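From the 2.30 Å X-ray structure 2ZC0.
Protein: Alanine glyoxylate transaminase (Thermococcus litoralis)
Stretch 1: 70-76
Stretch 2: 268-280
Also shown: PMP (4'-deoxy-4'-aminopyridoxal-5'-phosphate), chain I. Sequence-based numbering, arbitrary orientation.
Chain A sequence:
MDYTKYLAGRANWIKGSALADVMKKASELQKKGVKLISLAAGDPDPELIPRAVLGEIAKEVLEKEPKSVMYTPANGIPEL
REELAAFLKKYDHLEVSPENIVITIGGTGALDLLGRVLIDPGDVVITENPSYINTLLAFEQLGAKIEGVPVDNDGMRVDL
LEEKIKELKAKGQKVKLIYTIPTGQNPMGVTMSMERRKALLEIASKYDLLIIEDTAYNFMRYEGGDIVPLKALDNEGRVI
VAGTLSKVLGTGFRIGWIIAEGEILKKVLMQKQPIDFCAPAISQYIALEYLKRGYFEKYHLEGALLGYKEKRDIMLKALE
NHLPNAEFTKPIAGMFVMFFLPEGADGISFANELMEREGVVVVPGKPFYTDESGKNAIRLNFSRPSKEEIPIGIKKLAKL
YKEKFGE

Stretch 1 70-76: MYTPANG
Stretch 2 (268-280) VLMQKQPIDFCAP

The contact between residues 70-76 and 268-280 of this transaminase illustrates how an irregular segment and a helix that runs out into loop, some 200 residues apart in sequence, can be joined by one aromatic stack, close packing around Cys 278, one buried lysine and two waters rather than by paired strands. In all, 480 Å² is buried. Stretch 1 is extended through Thr 72 (phi/psi -134/164), then folds into a type I turn from Pro 73 to Gly 76, closed by Gly 76 N to Pro 73 O at 2.7 Å. Gly 76 sits at 100/149, where a CB would jam against the preceding carbonyl. Stretch 2 begins in a helix that started earlier in the chain and passes into loop before Phe 277 (74/-61), then extends through Cys 278 (-172/160). Ala 74 CA lies nearest Cys 278 CA, 4.8 Å away, and Asn 75 CA nearest Leu 269 CA at 6.8 Å.

Tyr 71 (chi1 m, -71°) and Phe 277 (chi1 -148°, chi2 103°) form an offset stack, centroids 3.8 Å apart and planes at 17°, with Tyr 71 CD1 3.3 Å from Phe 277 CD2. Tyr 71 also binds the cofactor: Tyr 71 OH donates to PMP O2P at a very short 2.4 Å and accepts from PMP N4A at 2.8 Å.

Cys 278 (chi1 p) points toward stretch 1; Cys 278 SG accepts a weak bond from Thr 72 N at 3.5 Å, while Thr 72 CG2 (chi1 t) packs 3.1 Å from Cys 278 CB. Ala 74 CA is 3.6 Å from Phe 277 O in a CA-H...O contact, and Asn 75 CB (chi1 p) meets Leu 269 CD1 at 3.6 Å.

Lys 272, t,t,t,m and buried, donates a hydrogen bond from NZ to Ala 74 O at 2.7 Å, its charge balanced by a salt bridge from NZ to Asp 276 OD1 at 3.1 Å. Water 1 lies 2.8 Å from both Thr 72 O and Phe 277 O, bridging the stretches; water 2 links Ala 74 O and Ala 279 N, its oxygen 3.0 Å from both.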

# COMPACT_ATOMS: atom_id res chain seq x y z
N MET A 70 -0.95 -32.19 17.16
CA MET A 70 0.06 -31.68 16.24
C MET A 70 -0.47 -30.78 15.13
O MET A 70 -1.68 -30.55 15.01
CB MET A 70 0.81 -32.85 15.60
CG MET A 70 1.52 -33.80 16.56
SD MET A 70 2.52 -35.02 15.64
CE MET A 70 1.31 -36.24 15.19
N TYR A 71 0.44 -30.25 14.32
CA TYR A 71 0.04 -29.42 13.21
C TYR A 71 -0.85 -30.23 12.29
O TYR A 71 -0.88 -31.46 12.35
CB TYR A 71 1.27 -28.96 12.41
CG TYR A 71 2.11 -27.94 13.13
CD1 TYR A 71 1.55 -26.77 13.63
CD2 TYR A 71 3.50 -28.12 13.25
CE1 TYR A 71 2.33 -25.79 14.21
CE2 TYR A 71 4.29 -27.15 13.84
CZ TYR A 71 3.70 -25.99 14.32
OH TYR A 71 4.47 -25.01 14.89
N THR A 72 -1.57 -29.53 11.42
CA THR A 72 -2.46 -30.16 10.44
C THR A 72 -2.15 -29.43 9.14
O THR A 72 -1.51 -28.39 9.16
CB THR A 72 -3.95 -29.92 10.80
OG1 THR A 72 -4.78 -30.75 9.99
CG2 THR A 72 -4.33 -28.49 10.52
N PRO A 73 -2.56 -29.98 8.00
CA PRO A 73 -2.27 -29.23 6.77
C PRO A 73 -2.96 -27.86 6.87
O PRO A 73 -4.02 -27.73 7.49
CB PRO A 73 -2.88 -30.11 5.68
CG PRO A 73 -2.67 -31.50 6.22
CD PRO A 73 -2.98 -31.36 7.71
N ALA A 74 -2.36 -26.84 6.26
CA ALA A 74 -2.90 -25.49 6.29
C ALA A 74 -4.41 -25.44 6.02
O ALA A 74 -5.13 -24.67 6.64
CB ALA A 74 -2.16 -24.59 5.30
N ASN A 75 -4.88 -26.25 5.08
CA ASN A 75 -6.31 -26.25 4.76
C ASN A 75 -7.17 -27.12 5.68
O ASN A 75 -8.38 -27.19 5.48
CB ASN A 75 -6.53 -26.68 3.31
CG ASN A 75 -5.82 -27.96 2.97
OD1 ASN A 75 -6.02 -28.52 1.89
ND2 ASN A 75 -4.97 -28.44 3.87
N GLY A 76 -6.57 -27.77 6.67
CA GLY A 76 -7.34 -28.61 7.56
C GLY A 76 -7.25 -30.08 7.22
O GLY A 76 -7.10 -30.43 6.05
N VAL A 268 -5.27 -18.11 -1.34
CA VAL A 268 -5.70 -18.11 0.04
C VAL A 268 -4.95 -19.19 0.79
O VAL A 268 -4.66 -19.05 1.97
CB VAL A 268 -7.19 -18.39 0.16
CG1 VAL A 268 -7.53 -18.70 1.62
CG2 VAL A 268 -7.98 -17.18 -0.32
N LEU A 269 -4.66 -20.28 0.09
CA LEU A 269 -3.95 -21.41 0.67
C LEU A 269 -2.44 -21.11 0.83
O LEU A 269 -1.87 -21.43 1.86
CB LEU A 269 -4.17 -22.63 -0.23
CG LEU A 269 -4.70 -23.94 0.38
CD1 LEU A 269 -5.77 -23.67 1.42
CD2 LEU A 269 -5.25 -24.81 -0.77
N MET A 270 -1.82 -20.51 -0.19
CA MET A 270 -0.39 -20.18 -0.15
C MET A 270 -0.02 -19.26 1.00
O MET A 270 1.04 -19.39 1.57
CB MET A 270 0.05 -19.48 -1.43
CG MET A 270 0.33 -20.35 -2.64
SD MET A 270 1.13 -19.35 -3.96
CE MET A 270 1.22 -20.56 -5.30
N GLN A 271 -0.90 -18.32 1.31
CA GLN A 271 -0.61 -17.37 2.39
C GLN A 271 -0.95 -17.87 3.80
O GLN A 271 -0.38 -17.38 4.77
CB GLN A 271 -1.35 -16.05 2.16
CG GLN A 271 -2.86 -16.18 2.22
CD GLN A 271 -3.60 -14.85 2.42
OE1 GLN A 271 -3.03 -13.76 2.30
NE2 GLN A 271 -4.89 -14.94 2.71
N LYS A 272 -1.85 -18.85 3.90
CA LYS A 272 -2.31 -19.34 5.20
C LYS A 272 -1.34 -19.92 6.24
O LYS A 272 -1.46 -19.58 7.41
CB LYS A 272 -3.46 -20.33 4.99
CG LYS A 272 -4.30 -20.57 6.23
CD LYS A 272 -5.55 -21.38 5.88
CE LYS A 272 -6.41 -21.62 7.11
NZ LYS A 272 -5.69 -22.47 8.09
N GLN A 273 -0.41 -20.78 5.85
CA GLN A 273 0.49 -21.35 6.87
C GLN A 273 1.24 -20.24 7.64
O GLN A 273 1.34 -20.31 8.86
CB GLN A 273 1.46 -22.38 6.26
CG GLN A 273 2.29 -23.15 7.32
CD GLN A 273 3.03 -24.38 6.77
OE1 GLN A 273 2.50 -25.50 6.77
NE2 GLN A 273 4.26 -24.17 6.31
N PRO A 274 1.76 -19.21 6.95
CA PRO A 274 2.48 -18.13 7.64
C PRO A 274 1.61 -17.14 8.45
O PRO A 274 2.13 -16.22 9.08
CB PRO A 274 3.25 -17.42 6.51
CG PRO A 274 3.35 -18.46 5.43
CD PRO A 274 2.03 -19.19 5.50
N ILE A 275 0.28 -17.28 8.42
CA ILE A 275 -0.49 -16.37 9.26
C ILE A 275 -1.13 -17.06 10.47
O ILE A 275 -1.12 -16.49 11.55
CB ILE A 275 -1.54 -15.52 8.47
CG1 ILE A 275 -2.93 -15.77 9.03
CG2 ILE A 275 -1.45 -15.78 6.99
CD1 ILE A 275 -3.88 -14.69 8.67
N ASP A 276 -1.68 -18.27 10.30
CA ASP A 276 -2.22 -18.99 11.46
C ASP A 276 -1.63 -20.40 11.58
O ASP A 276 -1.78 -21.05 12.60
CB ASP A 276 -3.76 -19.10 11.43
CG ASP A 276 -4.29 -19.99 10.32
OD1 ASP A 276 -3.65 -21.00 9.98
OD2 ASP A 276 -5.38 -19.70 9.78
N PHE A 277 -0.92 -20.84 10.54
CA PHE A 277 -0.31 -22.17 10.43
C PHE A 277 -1.43 -23.17 10.16
O PHE A 277 -1.44 -23.84 9.13
CB PHE A 277 0.47 -22.59 11.69
CG PHE A 277 1.64 -23.49 11.37
CD1 PHE A 277 2.94 -22.99 11.37
CD2 PHE A 277 1.45 -24.82 10.98
CE1 PHE A 277 4.02 -23.78 10.98
CE2 PHE A 277 2.53 -25.62 10.59
CZ PHE A 277 3.82 -25.10 10.59
N CYS A 278 -2.38 -23.26 11.08
CA CYS A 278 -3.54 -24.13 10.88
C CYS A 278 -4.55 -23.91 11.99
O CYS A 278 -4.23 -23.35 13.03
CB CYS A 278 -3.15 -25.62 10.85
SG CYS A 278 -2.59 -26.29 12.42
N ALA A 279 -5.78 -24.32 11.72
CA ALA A 279 -6.87 -24.23 12.70
C ALA A 279 -6.47 -25.24 13.79
O ALA A 279 -5.71 -26.18 13.52
CB ALA A 279 -8.18 -24.64 12.04
N PRO A 280 -6.97 -25.06 15.02
CA PRO A 280 -6.68 -25.94 16.16
C PRO A 280 -6.99 -27.42 15.87
O PRO A 280 -8.10 -27.75 15.46
CB PRO A 280 -7.60 -25.39 17.26
CG PRO A 280 -7.82 -23.97 16.86
CD PRO A 280 -7.99 -24.06 15.37
N1 PMP I . 8.68 -19.43 15.57
C2 PMP I . 9.57 -20.39 15.26
C2A PMP I . 11.05 -19.99 15.26
C3 PMP I . 9.15 -21.72 14.95
O3 PMP I . 10.10 -22.67 14.64
C4 PMP I . 7.74 -22.02 14.97
C4A PMP I . 7.28 -23.46 14.64
N4A PMP I . 6.40 -23.54 13.48
C5 PMP I . 6.77 -20.88 15.34
C6 PMP I . 7.30 -19.60 15.62
C5A PMP I . 5.25 -21.08 15.40
O4P PMP I . 5.04 -21.64 16.32
P PMP I . 3.41 -21.89 16.58
O1P PMP I . 2.69 -21.35 18.24
O2P PMP I . 3.20 -23.78 16.45
O3P PMP I . 2.34 -21.11 15.32
O HOH W 1 -0.22 -26.15 8.00
O HOH W 2 -6.44 -25.67 9.09